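PDB 3I42: response regulator receiver domain protein (CheY-like) from Methylobacillus flagellatus KT, which is of unknown specific function but probably works as a phosphoacceptor receiver module of two-component signalling, switched by transfer of a phosphoryl group to an aspartate. Local coordinates for residues I8-Q13 against F52-L57; T37-A42 against K67-L72; K79-S84 against F101-P106. One frame throughout, in Å; residues are numbered along the deposited sequence.

Contact 1. Residues I8-Q13 against F52-L57; sequences IVEDYQ and FIDLNL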
ATOM      1  N   ILE A   8       4.903  17.077   9.720  1.00 28.31           N
ATOM      2  CA  ILE A   8       5.583  15.984  10.350  1.00 28.48           C
ATOM      3  C   ILE A   8       4.971  15.727  11.715  1.00 28.41           C
ATOM      4  O   ILE A   8       4.834  16.649  12.524  1.00 28.36           O
ATOM      5  CB  ILE A   8       7.078  16.320  10.541  1.00 28.58           C
ATOM      6  CG1 ILE A   8       7.749  16.513   9.196  1.00 28.72           C
ATOM      7  CG2 ILE A   8       7.786  15.242  11.348  1.00 26.97           C
ATOM      8  CD1 ILE A   8       9.012  17.453   9.342  1.00 34.36           C
ATOM      9  N   VAL A   9       4.631  14.465  11.975  1.00 28.69           N
ATOM     10  CA  VAL A   9       4.081  14.070  13.275  1.00 29.05           C
ATOM     11  C   VAL A   9       5.034  13.132  13.990  1.00 29.95           C
ATOM     12  O   VAL A   9       5.198  11.953  13.622  1.00 29.00           O
ATOM     13  CB  VAL A   9       2.670  13.403  13.149  1.00 29.05           C
ATOM     14  CG1 VAL A   9       2.112  13.113  14.545  1.00 28.40           C
ATOM     15  CG2 VAL A   9       1.701  14.301  12.338  1.00 26.65           C
ATOM     16  N   GLU A  10       5.636  13.648  15.043  1.00 30.90           N
ATOM     17  CA  GLU A  10       6.781  12.994  15.639  1.00 34.00           C
ATOM     18  C   GLU A  10       6.992  13.650  16.984  1.00 35.09           C
ATOM     19  O   GLU A  10       7.048  14.894  17.064  1.00 36.27           O
ATOM     20  CB  GLU A  10       8.013  13.201  14.721  1.00 34.20           C
ATOM     21  CG  GLU A  10       9.366  13.026  15.391  1.00 37.92           C
ATOM     22  CD  GLU A  10       9.523  11.677  16.075  1.00 43.38           C
ATOM     23  OE1 GLU A  10       9.285  10.644  15.413  1.00 43.49           O
ATOM     24  OE2 GLU A  10       9.897  11.650  17.277  1.00 46.47           O
ATOM     25  N   ASP A  11       7.104  12.838  18.030  1.00 36.15           N
ATOM     26  CA  ASP A  11       7.162  13.371  19.400  1.00 37.98           C
ATOM     27  C   ASP A  11       8.535  13.790  19.916  1.00 38.22           C
ATOM     28  O   ASP A  11       8.603  14.550  20.896  1.00 39.43           O
ATOM     29  CB  ASP A  11       6.529  12.412  20.403  1.00 39.06           C
ATOM     30  CG  ASP A  11       7.092  11.025  20.306  1.00 42.46           C
ATOM     31  OD1 ASP A  11       7.182  10.488  19.177  1.00 46.70           O
ATOM     32  OD2 ASP A  11       7.438  10.471  21.379  1.00 49.54           O
ATOM     33  N   TYR A  12       9.606  13.315  19.279  1.00 36.94           N
ATOM     34  CA  TYR A  12      10.964  13.680  19.682  1.00 36.37           C
ATOM     35  C   TYR A  12      11.425  14.949  18.974  1.00 35.17           C
ATOM     36  O   TYR A  12      11.640  14.939  17.770  1.00 33.65           O
ATOM     37  CB  TYR A  12      11.947  12.516  19.414  1.00 36.64           C
ATOM     38  CG  TYR A  12      13.356  12.803  19.920  1.00 39.69           C
ATOM     39  CD1 TYR A  12      13.561  13.564  21.082  1.00 40.07           C
ATOM     40  CD2 TYR A  12      14.475  12.312  19.242  1.00 39.57           C
ATOM     41  CE1 TYR A  12      14.847  13.844  21.540  1.00 42.77           C
ATOM     42  CE2 TYR A  12      15.766  12.576  19.707  1.00 41.96           C
ATOM     43  CZ  TYR A  12      15.941  13.340  20.845  1.00 42.37           C
ATOM     44  OH  TYR A  12      17.208  13.598  21.300  1.00 44.93           O
ATOM     45  N   GLN A  13      11.570  16.044  19.719  1.00 35.06           N
ATOM     46  CA  GLN A  13      11.906  17.331  19.103  1.00 34.78           C
ATOM     47  C   GLN A  13      13.110  17.234  18.154  1.00 34.32           C
ATOM     48  O   GLN A  13      13.028  17.637  16.991  1.00 34.10           O
ATOM     49  CB  GLN A  13      12.177  18.368  20.178  1.00 35.46           C
ATOM     50  CG  GLN A  13      12.670  19.676  19.597  1.00 36.82           C
ATOM     51  CD  GLN A  13      13.161  20.636  20.652  1.00 41.20           C
ATOM     52  OE1 GLN A  13      13.016  20.386  21.850  1.00 42.58           O
ATOM     53  NE2 GLN A  13      13.720  21.776  20.212  1.00 42.32           N
ATOM     54  N   PHE A  52       3.633  13.217   7.323  1.00 26.56           N
ATOM     55  CA  PHE A  52       4.524  12.100   7.719  1.00 26.91           C
ATOM     56  C   PHE A  52       4.213  11.716   9.130  1.00 27.07           C
ATOM     57  O   PHE A  52       4.334  12.551  10.029  1.00 25.99           O
ATOM     58  CB  PHE A  52       6.015  12.455   7.610  1.00 26.71           C
ATOM     59  CG  PHE A  52       6.431  12.823   6.214  1.00 28.96           C
ATOM     60  CD1 PHE A  52       7.014  11.878   5.388  1.00 29.55           C
ATOM     61  CD2 PHE A  52       6.237  14.121   5.747  1.00 28.02           C
ATOM     62  CE1 PHE A  52       7.386  12.189   4.105  1.00 28.98           C
ATOM     63  CE2 PHE A  52       6.602  14.473   4.453  1.00 29.17           C
ATOM     64  CZ  PHE A  52       7.168  13.497   3.616  1.00 28.71           C
ATOM     65  N   ILE A  53       3.791  10.465   9.317  1.00 27.22           N
ATOM     66  CA  ILE A  53       3.314  10.024  10.630  1.00 28.90           C
ATOM     67  C   ILE A  53       4.186   8.911  11.187  1.00 30.32           C
ATOM     68  O   ILE A  53       4.251   7.833  10.607  1.00 30.79           O
ATOM     69  CB  ILE A  53       1.828   9.546  10.576  1.00 28.42           C
ATOM     70  CG1 ILE A  53       0.897  10.690  10.190  1.00 28.03           C
ATOM     71  CG2 ILE A  53       1.373   9.001  11.932  1.00 29.13           C
ATOM     72  CD1 ILE A  53      -0.387  10.223   9.540  1.00 25.85           C
ATOM     73  N   ASP A  54       4.852   9.176  12.309  1.00 32.61           N
ATOM     74  CA  ASP A  54       5.493   8.138  13.081  1.00 35.22           C
ATOM     75  C   ASP A  54       4.449   7.145  13.548  1.00 36.15           C
ATOM     76  O   ASP A  54       3.351   7.529  13.970  1.00 36.81           O
ATOM     77  CB  ASP A  54       6.228   8.749  14.272  1.00 36.89           C
ATOM     78  CG  ASP A  54       7.290   7.810  14.857  1.00 41.37           C
ATOM     79  OD1 ASP A  54       6.962   6.666  15.267  1.00 43.47           O
ATOM     80  OD2 ASP A  54       8.469   8.228  14.898  1.00 46.57           O
ATOM     81  N   LEU A  55       4.754   5.860  13.464  1.00 37.04           N
ATOM     82  CA  LEU A  55       3.733   4.878  13.783  1.00 38.48           C
ATOM     83  C   LEU A  55       3.585   4.690  15.295  1.00 40.11           C
ATOM     84  O   LEU A  55       2.612   4.067  15.753  1.00 40.82           O
ATOM     85  CB  LEU A  55       3.986   3.546  13.067  1.00 38.14           C
ATOM     86  CG  LEU A  55       3.834   3.536  11.554  1.00 36.84           C
ATOM     87  CD1 LEU A  55       3.955   2.112  11.024  1.00 37.50           C
ATOM     88  CD2 LEU A  55       2.525   4.142  11.071  1.00 36.96           C
ATOM     89  N   ASN A  56       4.528   5.261  16.054  1.00 40.79           N
ATOM     90  CA  ASN A  56       4.571   5.191  17.511  1.00 41.51           C
ATOM     91  C   ASN A  56       4.401   6.571  18.080  1.00 40.36           C
ATOM     92  O   ASN A  56       5.330   7.346  18.069  1.00 40.75           O
ATOM     93  CB  ASN A  56       5.956   4.720  17.972  1.00 42.76           C
ATOM     94  CG  ASN A  56       6.175   3.225  17.801  1.00 46.80           C
ATOM     95  OD1 ASN A  56       5.270   2.414  18.037  1.00 51.84           O
ATOM     96  ND2 ASN A  56       7.406   2.846  17.420  1.00 51.36           N
ATOM     97  N   LEU A  57       3.236   6.896  18.604  1.00 39.61           N
ATOM     98  CA  LEU A  57       3.017   8.249  19.076  1.00 39.26           C
ATOM     99  C   LEU A  57       2.650   8.240  20.566  1.00 39.63           C
ATOM    100  O   LEU A  57       2.283   7.194  21.087  1.00 39.37           O
ATOM    101  CB  LEU A  57       1.956   8.928  18.219  1.00 38.42           C
ATOM    102  CG  LEU A  57       2.420   9.374  16.840  1.00 37.73           C
ATOM    103  CD1 LEU A  57       1.209   9.752  16.002  1.00 34.44           C
ATOM    104  CD2 LEU A  57       3.403  10.565  16.971  1.00 35.29           C
TER
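Two neighbouring parallel strands open, at their C-terminal ends, into the acidic pocket of a CheY-like receiver domain. Pairing is I8 with F52 and V9 with I53, fixed by hydrogen bonds from V9 N to F52 O (2.7 Å) and from D54 N to V9 O. The main bump is V9: its CG1, anti to the backbone N (chi1 -176°), rests on the forked end of L57, nearly equidistant from CD2 (3.7 Å) and CD1, the side chains crossing near a right angle. V9 CG2 lies beside I53 CG1 (4.3 Å). I8 CG1 meets the F52 ring obliquely on the sheet face opposite V9 and I53. Just after strand 4-9, E10 bends at chi2, bringing OE1 to 2.6 Å from OD2 of D54, at the end of strand 50-54. Y12 N hydrogen-bonds the anti lone pair of E10 OE2, and N56 N closes an Asx turn on D54 OD1. An alanine at E10 would remove both oxygens, and would probably loosen the turn at Y12 and alter the charge balance around D54. D54, the predicted phosphorylation site (unmodified here), also salt-bridges K105 through OD2. Two acid oxygens this close suggest that one group is protonated, K105 probably offsetting part of the remaining charge.

Contact 2. Residues T37-A42 against K67-L72; sequences TDALHA and KQLRAL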
ATOM      1  N   THR A  37      -3.220  14.537  18.741  1.00 36.29           N
ATOM      2  CA  THR A  37      -4.135  15.686  19.009  1.00 37.50           C
ATOM      3  C   THR A  37      -3.707  16.934  18.270  1.00 37.51           C
ATOM      4  O   THR A  37      -4.529  17.613  17.648  1.00 37.36           O
ATOM      5  CB  THR A  37      -4.155  16.073  20.498  1.00 37.51           C
ATOM      6  OG1 THR A  37      -3.865  14.922  21.274  1.00 40.18           O
ATOM      7  CG2 THR A  37      -5.511  16.636  20.917  1.00 38.88           C
ATOM      8  N   ASP A  38      -2.408  17.246  18.351  1.00 38.28           N
ATOM      9  CA  ASP A  38      -1.899  18.452  17.706  1.00 38.55           C
ATOM     10  C   ASP A  38      -1.990  18.355  16.193  1.00 38.10           C
ATOM     11  O   ASP A  38      -2.318  19.355  15.522  1.00 38.09           O
ATOM     12  CB  ASP A  38      -0.488  18.768  18.187  1.00 39.55           C
ATOM     13  CG  ASP A  38      -0.485  19.447  19.550  1.00 42.45           C
ATOM     14  OD1 ASP A  38      -1.582  19.641  20.143  1.00 47.15           O
ATOM     15  OD2 ASP A  38       0.606  19.802  20.031  1.00 43.82           O
ATOM     16  N   ALA A  39      -1.758  17.144  15.673  1.00 36.96           N
ATOM     17  CA  ALA A  39      -1.920  16.864  14.237  1.00 37.68           C
ATOM     18  C   ALA A  39      -3.342  17.147  13.738  1.00 38.16           C
ATOM     19  O   ALA A  39      -3.531  17.827  12.715  1.00 37.68           O
ATOM     20  CB  ALA A  39      -1.525  15.431  13.907  1.00 36.35           C
ATOM     21  N   LEU A  40      -4.328  16.595  14.442  1.00 39.32           N
ATOM     22  CA  LEU A  40      -5.747  16.926  14.191  1.00 40.96           C
ATOM     23  C   LEU A  40      -6.007  18.419  14.223  1.00 41.53           C
ATOM     24  O   LEU A  40      -6.579  18.936  13.293  1.00 41.65           O
ATOM     25  CB  LEU A  40      -6.661  16.218  15.190  1.00 40.92           C
ATOM     26  CG  LEU A  40      -6.809  14.740  14.811  1.00 43.93           C
ATOM     27  CD1 LEU A  40      -7.203  13.897  16.026  1.00 45.06           C
ATOM     28  CD2 LEU A  40      -7.811  14.560  13.679  1.00 44.72           C
ATOM     29  N   HIS A  41      -5.554  19.122  15.262  1.00 43.28           N
ATOM     30  CA  HIS A  41      -5.697  20.592  15.273  1.00 45.49           C
ATOM     31  C   HIS A  41      -4.994  21.265  14.114  1.00 45.84           C
ATOM     32  O   HIS A  41      -5.549  22.202  13.529  1.00 46.65           O
ATOM     33  CB  HIS A  41      -5.243  21.207  16.593  1.00 46.50           C
ATOM     34  CG  HIS A  41      -6.112  20.834  17.756  1.00 51.80           C
ATOM     35  ND1 HIS A  41      -5.625  20.186  18.876  1.00 56.44           N
ATOM     36  CD2 HIS A  41      -7.443  20.996  17.967  1.00 55.78           C
ATOM     37  CE1 HIS A  41      -6.617  19.972  19.727  1.00 56.84           C
ATOM     38  NE2 HIS A  41      -7.731  20.452  19.199  1.00 57.31           N
ATOM     39  N   ALA A  42      -3.787  20.788  13.764  1.00 46.14           N
ATOM     40  CA  ALA A  42      -3.022  21.357  12.631  1.00 46.34           C
ATOM     41  C   ALA A  42      -3.711  21.125  11.292  1.00 46.81           C
ATOM     42  O   ALA A  42      -3.759  22.009  10.440  1.00 46.73           O
ATOM     43  CB  ALA A  42      -1.582  20.820  12.600  1.00 45.03           C
ATOM     44  N   LYS A  67      -6.425   7.262  10.016  1.00 31.69           N
ATOM     45  CA  LYS A  67      -7.875   7.093   9.826  1.00 33.34           C
ATOM     46  C   LYS A  67      -8.644   8.327  10.225  1.00 33.90           C
ATOM     47  O   LYS A  67      -9.584   8.685   9.527  1.00 34.75           O
ATOM     48  CB  LYS A  67      -8.411   5.933  10.636  1.00 33.70           C
ATOM     49  CG  LYS A  67      -7.949   4.600  10.195  1.00 34.41           C
ATOM     50  CD  LYS A  67      -8.512   3.533  11.139  1.00 38.36           C
ATOM     51  CE  LYS A  67      -8.081   2.152  10.688  1.00 39.89           C
ATOM     52  NZ  LYS A  67      -7.869   1.264  11.880  1.00 44.79           N
ATOM     53  N   GLN A  68      -8.254   8.987  11.322  1.00 34.57           N
ATOM     54  CA  GLN A  68      -8.894  10.265  11.720  1.00 35.25           C
ATOM     55  C   GLN A  68      -8.623  11.396  10.750  1.00 35.51           C
ATOM     56  O   GLN A  68      -9.542  12.129  10.366  1.00 35.78           O
ATOM     57  CB  GLN A  68      -8.481  10.766  13.120  1.00 35.64           C
ATOM     58  CG  GLN A  68      -8.320   9.748  14.270  1.00 39.64           C
ATOM     59  CD  GLN A  68      -9.468   8.754  14.393  1.00 45.05           C
ATOM     60  OE1 GLN A  68     -10.621   9.155  14.516  1.00 49.29           O
ATOM     61  NE2 GLN A  68      -9.150   7.442  14.385  1.00 43.85           N
ATOM     62  N   LEU A  69      -7.356  11.572  10.375  1.00 35.46           N
ATOM     63  CA  LEU A  69      -6.949  12.672   9.485  1.00 34.85           C
ATOM     64  C   LEU A  69      -7.589  12.578   8.105  1.00 35.04           C
ATOM     65  O   LEU A  69      -8.020  13.595   7.549  1.00 34.84           O
ATOM     66  CB  LEU A  69      -5.415  12.732   9.350  1.00 34.31           C
ATOM     67  CG  LEU A  69      -4.580  12.914  10.617  1.00 33.67           C
ATOM     68  CD1 LEU A  69      -3.066  12.866  10.292  1.00 31.15           C
ATOM     69  CD2 LEU A  69      -4.925  14.219  11.332  1.00 32.96           C
ATOM     70  N   ARG A  70      -7.669  11.366   7.566  1.00 35.65           N
ATOM     71  CA  ARG A  70      -8.360  11.138   6.300  1.00 37.41           C
ATOM     72  C   ARG A  70      -9.836  11.548   6.338  1.00 38.85           C
ATOM     73  O   ARG A  70     -10.409  11.917   5.306  1.00 39.42           O
ATOM     74  CB  ARG A  70      -8.285   9.674   5.909  1.00 37.34           C
ATOM     75  CG  ARG A  70      -6.961   9.262   5.275  1.00 38.74           C
ATOM     76  CD  ARG A  70      -7.096   7.919   4.560  1.00 40.39           C
ATOM     77  NE  ARG A  70      -5.824   7.497   3.983  1.00 41.68           N
ATOM     78  CZ  ARG A  70      -5.295   8.014   2.876  1.00 42.91           C
ATOM     79  NH1 ARG A  70      -5.922   8.991   2.206  1.00 40.86           N
ATOM     80  NH2 ARG A  70      -4.124   7.564   2.451  1.00 42.72           N
ATOM     81  N   ALA A  71     -10.451  11.450   7.519  1.00 39.76           N
ATOM     82  CA  ALA A  71     -11.876  11.736   7.672  1.00 41.26           C
ATOM     83  C   ALA A  71     -12.146  13.216   7.932  1.00 42.33           C
ATOM     84  O   ALA A  71     -13.284  13.639   7.905  1.00 43.32           O
ATOM     85  CB  ALA A  71     -12.502  10.856   8.781  1.00 40.40           C
ATOM     86  N   LEU A  72     -11.114  14.009   8.186  1.00 43.79           N
ATOM     87  CA  LEU A  72     -11.300  15.448   8.303  1.00 45.44           C
ATOM     88  C   LEU A  72     -11.748  16.053   6.975  1.00 47.43           C
ATOM     89  O   LEU A  72     -11.434  15.508   5.904  1.00 47.78           O
ATOM     90  CB  LEU A  72     -10.024  16.126   8.766  1.00 44.43           C
ATOM     91  CG  LEU A  72      -9.722  16.048  10.245  1.00 44.77           C
ATOM     92  CD1 LEU A  72      -8.284  16.491  10.488  1.00 45.48           C
ATOM     93  CD2 LEU A  72     -10.685  16.929  11.010  1.00 43.71           C
TER
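L40 gives up more surface to this contact than any other residue, and one methyl does most of the touching. Its CG is anti to the carbonyl carbon (chi1 -76°), and from there CD2 reaches across to the facing helix. This methyl lies 3.7 Å from L69 CD2 and 3.8 Å from L72 CD1; the L40 side chain crosses both leucines obliquely, while Q68 CB approaches the same methyl at 3.9 Å. L69, second in buried area, directs CD2 at L40 and also sets it 4.4 Å from A39 CB, so that this methyl spans two successive residues of 37-42. The axes of these short segments run almost parallel, 12° apart, and stay 10.2 Å from each other at closest approach. Both helices, 36-45 and 62-71, lie on one side of the central parallel sheet of the receiver's doubly wound alpha/beta fold. Accordingly A39 also packs on V9 and V33, and L69 on V51, I53 and F80, which places the inner edge of the contact against the strands. L72 contributes its side chain from the C-terminal end of 67-72. The amide of Q68 turns away from L40, its NE2 hydrogen-bonded to A64 O.

Contact 3. Residues K79-S84 against F101-P106; sequences KFVAVS and FYLEKP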
ATOM      1  N   LYS A  79      -1.269  13.420   0.888  1.00 38.67           N
ATOM      2  CA  LYS A  79      -0.668  12.093   0.833  1.00 35.77           C
ATOM      3  C   LYS A  79      -0.116  11.837   2.207  1.00 33.55           C
ATOM      4  O   LYS A  79       0.387  12.775   2.840  1.00 33.04           O
ATOM      5  CB  LYS A  79       0.450  12.079  -0.189  1.00 36.87           C
ATOM      6  CG  LYS A  79       0.003  12.452  -1.598  1.00 37.21           C
ATOM      7  CD  LYS A  79      -0.521  11.271  -2.349  1.00 42.45           C
ATOM      8  CE  LYS A  79      -2.041  11.333  -2.442  1.00 47.97           C
ATOM      9  NZ  LYS A  79      -2.552  10.644  -3.661  1.00 49.13           N
ATOM     10  N   PHE A  80      -0.240  10.589   2.671  1.00 30.65           N
ATOM     11  CA  PHE A  80       0.083  10.200   4.040  1.00 28.46           C
ATOM     12  C   PHE A  80       1.174   9.173   3.974  1.00 27.62           C
ATOM     13  O   PHE A  80       1.040   8.200   3.235  1.00 26.10           O
ATOM     14  CB  PHE A  80      -1.155   9.603   4.775  1.00 28.04           C
ATOM     15  CG  PHE A  80      -2.262  10.605   4.978  1.00 26.93           C
ATOM     16  CD1 PHE A  80      -2.268  11.426   6.079  1.00 28.01           C
ATOM     17  CD2 PHE A  80      -3.273  10.757   4.017  1.00 30.74           C
ATOM     18  CE1 PHE A  80      -3.254  12.418   6.243  1.00 28.45           C
ATOM     19  CE2 PHE A  80      -4.289  11.720   4.174  1.00 30.26           C
ATOM     20  CZ  PHE A  80      -4.260  12.559   5.295  1.00 29.48           C
ATOM     21  N   VAL A  81       2.225   9.376   4.779  1.00 26.62           N
ATOM     22  CA  VAL A  81       3.435   8.553   4.750  1.00 26.47           C
ATOM     23  C   VAL A  81       3.633   7.956   6.128  1.00 27.42           C
ATOM     24  O   VAL A  81       3.641   8.689   7.111  1.00 27.62           O
ATOM     25  CB  VAL A  81       4.697   9.435   4.445  1.00 26.98           C
ATOM     26  CG1 VAL A  81       5.907   8.569   4.145  1.00 24.43           C
ATOM     27  CG2 VAL A  81       4.420  10.395   3.297  1.00 25.51           C
ATOM     28  N   ALA A  82       3.798   6.637   6.208  1.00 28.20           N
ATOM     29  CA  ALA A  82       4.075   5.942   7.466  1.00 29.01           C
ATOM     30  C   ALA A  82       5.565   5.945   7.699  1.00 30.76           C
ATOM     31  O   ALA A  82       6.335   5.603   6.804  1.00 31.41           O
ATOM     32  CB  ALA A  82       3.625   4.502   7.399  1.00 28.10           C
ATOM     33  N   VAL A  83       5.973   6.249   8.914  1.00 31.59           N
ATOM     34  CA  VAL A  83       7.382   6.259   9.230  1.00 33.46           C
ATOM     35  C   VAL A  83       7.570   5.274  10.363  1.00 35.64           C
ATOM     36  O   VAL A  83       7.083   5.499  11.467  1.00 34.95           O
ATOM     37  CB  VAL A  83       7.841   7.671   9.651  1.00 32.83           C
ATOM     38  CG1 VAL A  83       9.280   7.650  10.143  1.00 32.28           C
ATOM     39  CG2 VAL A  83       7.626   8.671   8.489  1.00 31.20           C
ATOM     40  N   SER A  84       8.238   4.168  10.072  1.00 38.60           N
ATOM     41  CA  SER A  84       8.334   3.096  11.035  1.00 42.71           C
ATOM     42  C   SER A  84       9.766   2.701  11.280  1.00 44.56           C
ATOM     43  O   SER A  84      10.592   2.765  10.378  1.00 44.90           O
ATOM     44  CB  SER A  84       7.588   1.874  10.511  1.00 42.86           C
ATOM     45  OG  SER A  84       7.679   0.800  11.460  1.00 48.12           O
ATOM     46  N   PHE A 101       2.575   6.127   1.145  1.00 31.13           N
ATOM     47  CA  PHE A 101       4.018   5.880   1.062  1.00 26.84           C
ATOM     48  C   PHE A 101       4.509   5.423   2.409  1.00 39.25           C
ATOM     49  O   PHE A 101       3.884   5.653   3.433  1.00 27.95           O
ATOM     50  CB  PHE A 101       4.810   7.147   0.630  1.00 19.52           C
ATOM     51  CG  PHE A 101       4.291   7.802  -0.628  1.00 33.01           C
ATOM     52  CD1 PHE A 101       4.711   7.380  -1.881  1.00 36.59           C
ATOM     53  CD2 PHE A 101       3.378   8.843  -0.556  1.00 24.18           C
ATOM     54  CE1 PHE A 101       4.210   7.978  -3.027  1.00 35.86           C
ATOM     55  CE2 PHE A 101       2.888   9.466  -1.712  1.00 35.20           C
ATOM     56  CZ  PHE A 101       3.291   9.036  -2.935  1.00 34.27           C
ATOM     57  N   TYR A 102       5.650   4.765   2.411  1.00 32.46           N
ATOM     58  CA  TYR A 102       6.136   4.132   3.609  1.00 26.61           C
ATOM     59  C   TYR A 102       7.634   4.410   3.673  1.00 35.35           C
ATOM     60  O   TYR A 102       8.305   4.319   2.667  1.00 32.47           O
ATOM     61  CB  TYR A 102       5.812   2.614   3.581  1.00 29.06           C
ATOM     62  CG  TYR A 102       4.449   2.277   2.974  1.00 37.67           C
ATOM     63  CD1 TYR A 102       3.293   2.077   3.786  1.00 36.73           C
ATOM     64  CD2 TYR A 102       4.302   2.162   1.595  1.00 39.24           C
ATOM     65  CE1 TYR A 102       2.017   1.766   3.199  1.00 34.81           C
ATOM     66  CE2 TYR A 102       3.046   1.877   1.011  1.00 50.34           C
ATOM     67  CZ  TYR A 102       1.924   1.677   1.816  1.00 39.94           C
ATOM     68  OH  TYR A 102       0.729   1.394   1.191  1.00 79.27           O
ATOM     69  N   LEU A 103       8.114   4.794   4.857  1.00 30.73           N
ATOM     70  CA  LEU A 103       9.512   5.101   5.150  1.00 32.91           C
ATOM     71  C   LEU A 103       9.956   4.249   6.315  1.00 39.83           C
ATOM     72  O   LEU A 103       9.191   3.990   7.243  1.00 41.09           O
ATOM     73  CB  LEU A 103       9.652   6.567   5.570  1.00 31.63           C
ATOM     74  CG  LEU A 103       9.682   7.586   4.448  1.00 30.33           C
ATOM     75  CD1 LEU A 103       9.628   8.980   5.025  1.00 34.57           C
ATOM     76  CD2 LEU A 103      10.966   7.393   3.623  1.00 39.79           C
ATOM     77  N   GLU A 104      11.196   3.800   6.283  1.00 34.93           N
ATOM     78  CA  GLU A 104      11.734   3.065   7.422  1.00 30.76           C
ATOM     79  C   GLU A 104      12.820   3.922   8.055  1.00 39.80           C
ATOM     80  O   GLU A 104      13.647   4.484   7.341  1.00 43.26           O
ATOM     81  CB  GLU A 104      12.306   1.753   6.907  1.00 46.16           C
ATOM     82  CG  GLU A 104      12.441   0.660   7.920  1.00 85.07           C
ATOM     83  CD  GLU A 104      13.100  -0.564   7.320  1.00269.25           C
ATOM     84  OE1 GLU A 104      12.762  -0.930   6.172  1.00 86.26           O
ATOM     85  OE2 GLU A 104      13.969  -1.149   7.991  1.00 71.47           O
ATOM     86  N   LYS A 105      12.813   4.065   9.379  1.00 28.51           N
ATOM     87  CA  LYS A 105      13.922   4.766  10.071  1.00 49.36           C
ATOM     88  C   LYS A 105      15.250   3.981   9.981  1.00 44.31           C
ATOM     89  O   LYS A 105      15.242   2.749   9.946  1.00 45.25           O
ATOM     90  CB  LYS A 105      13.599   5.048  11.534  1.00 40.60           C
ATOM     91  CG  LYS A 105      12.471   6.024  11.737  1.00 58.13           C
ATOM     92  CD  LYS A 105      11.969   5.900  13.155  1.00 44.25           C
ATOM     93  CE  LYS A 105      10.504   6.262  13.285  1.00135.62           C
ATOM     94  NZ  LYS A 105       9.997   6.005  14.665  1.00 76.51           N
ATOM     95  N   PRO A 106      16.391   4.694   9.926  1.00 50.49           N
ATOM     96  CA  PRO A 106      16.513   6.151   9.968  1.00 34.95           C
ATOM     97  C   PRO A 106      16.199   6.795   8.609  1.00 31.65           C
ATOM     98  O   PRO A 106      16.458   6.197   7.567  1.00 40.65           O
ATOM     99  CB  PRO A 106      17.969   6.350  10.330  1.00 31.95           C
ATOM    100  CG  PRO A 106      18.655   5.214   9.639  1.00 51.58           C
ATOM    101  CD  PRO A 106      17.700   4.045   9.704  1.00 58.78           C
TER
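V81, V83, F101 and L103 form the apolar first shell on one face of two parallel strands, 79-84 and the edge strand 101-104 of the receiver's central sheet. L103 CD1 lies 3.8 Å from V81 CG1 and 4.0 Å from V83 CG2, so one methyl bridges both valines. At the start of the pair, K79 CB meets the edge of the F101 ring in its plane, 3.9 Å from CE2. Backbone hydrogen bonds set this register: A82 N to F101 O, L103 N to A82 O at 2.8 Å, and S84 N to L103 O. L103 N approaches almost along the A82 carbonyl axis (C=O…N angle 178°), whereas F101 N to F80 O is a weak bond. Farther out, helix 109-119 packs on F101 and L103 through S118, L112 and I115. On the other face Y102 OH hydrogen-bonds C96 O of its own chain, and Y102 also touches C96 of the second subunit. At the C-terminal end K105 N holds S84 O at 2.8 Å, the donor standing 31° out of the carbonyl plane. The extended K105 chain crosses V83 at about a right angle and runs on toward D54; on the way, K105 CE rests 3.6 Å from V83 CG1.

Overall arrangement
From the N terminus, strand 4-9 enters contact 1, which closes when strand 50-54 lies down beside it, after helix 13-25, strand 28-33 and helix 36-45. Contact 2 opens within that loop and closes beyond it, at helix 62-71, so the two cross along the chain. V9 CG2 on A39 CB and I53 CD1 on L69 CD1, each 3.8 Å, tie the helix pair to the sheet. Contact 3 follows in series, adding the edge strand 101-104 after helix 93-98. Its strand 79-84 borders 50-54, and a salt bridge of 2.7 Å from K105 NZ to D54 OD2 joins contacts 1 and 3. Contacts 2 and 3, with centres about 17 Å apart, still meet where L69 and R70 pack on F80.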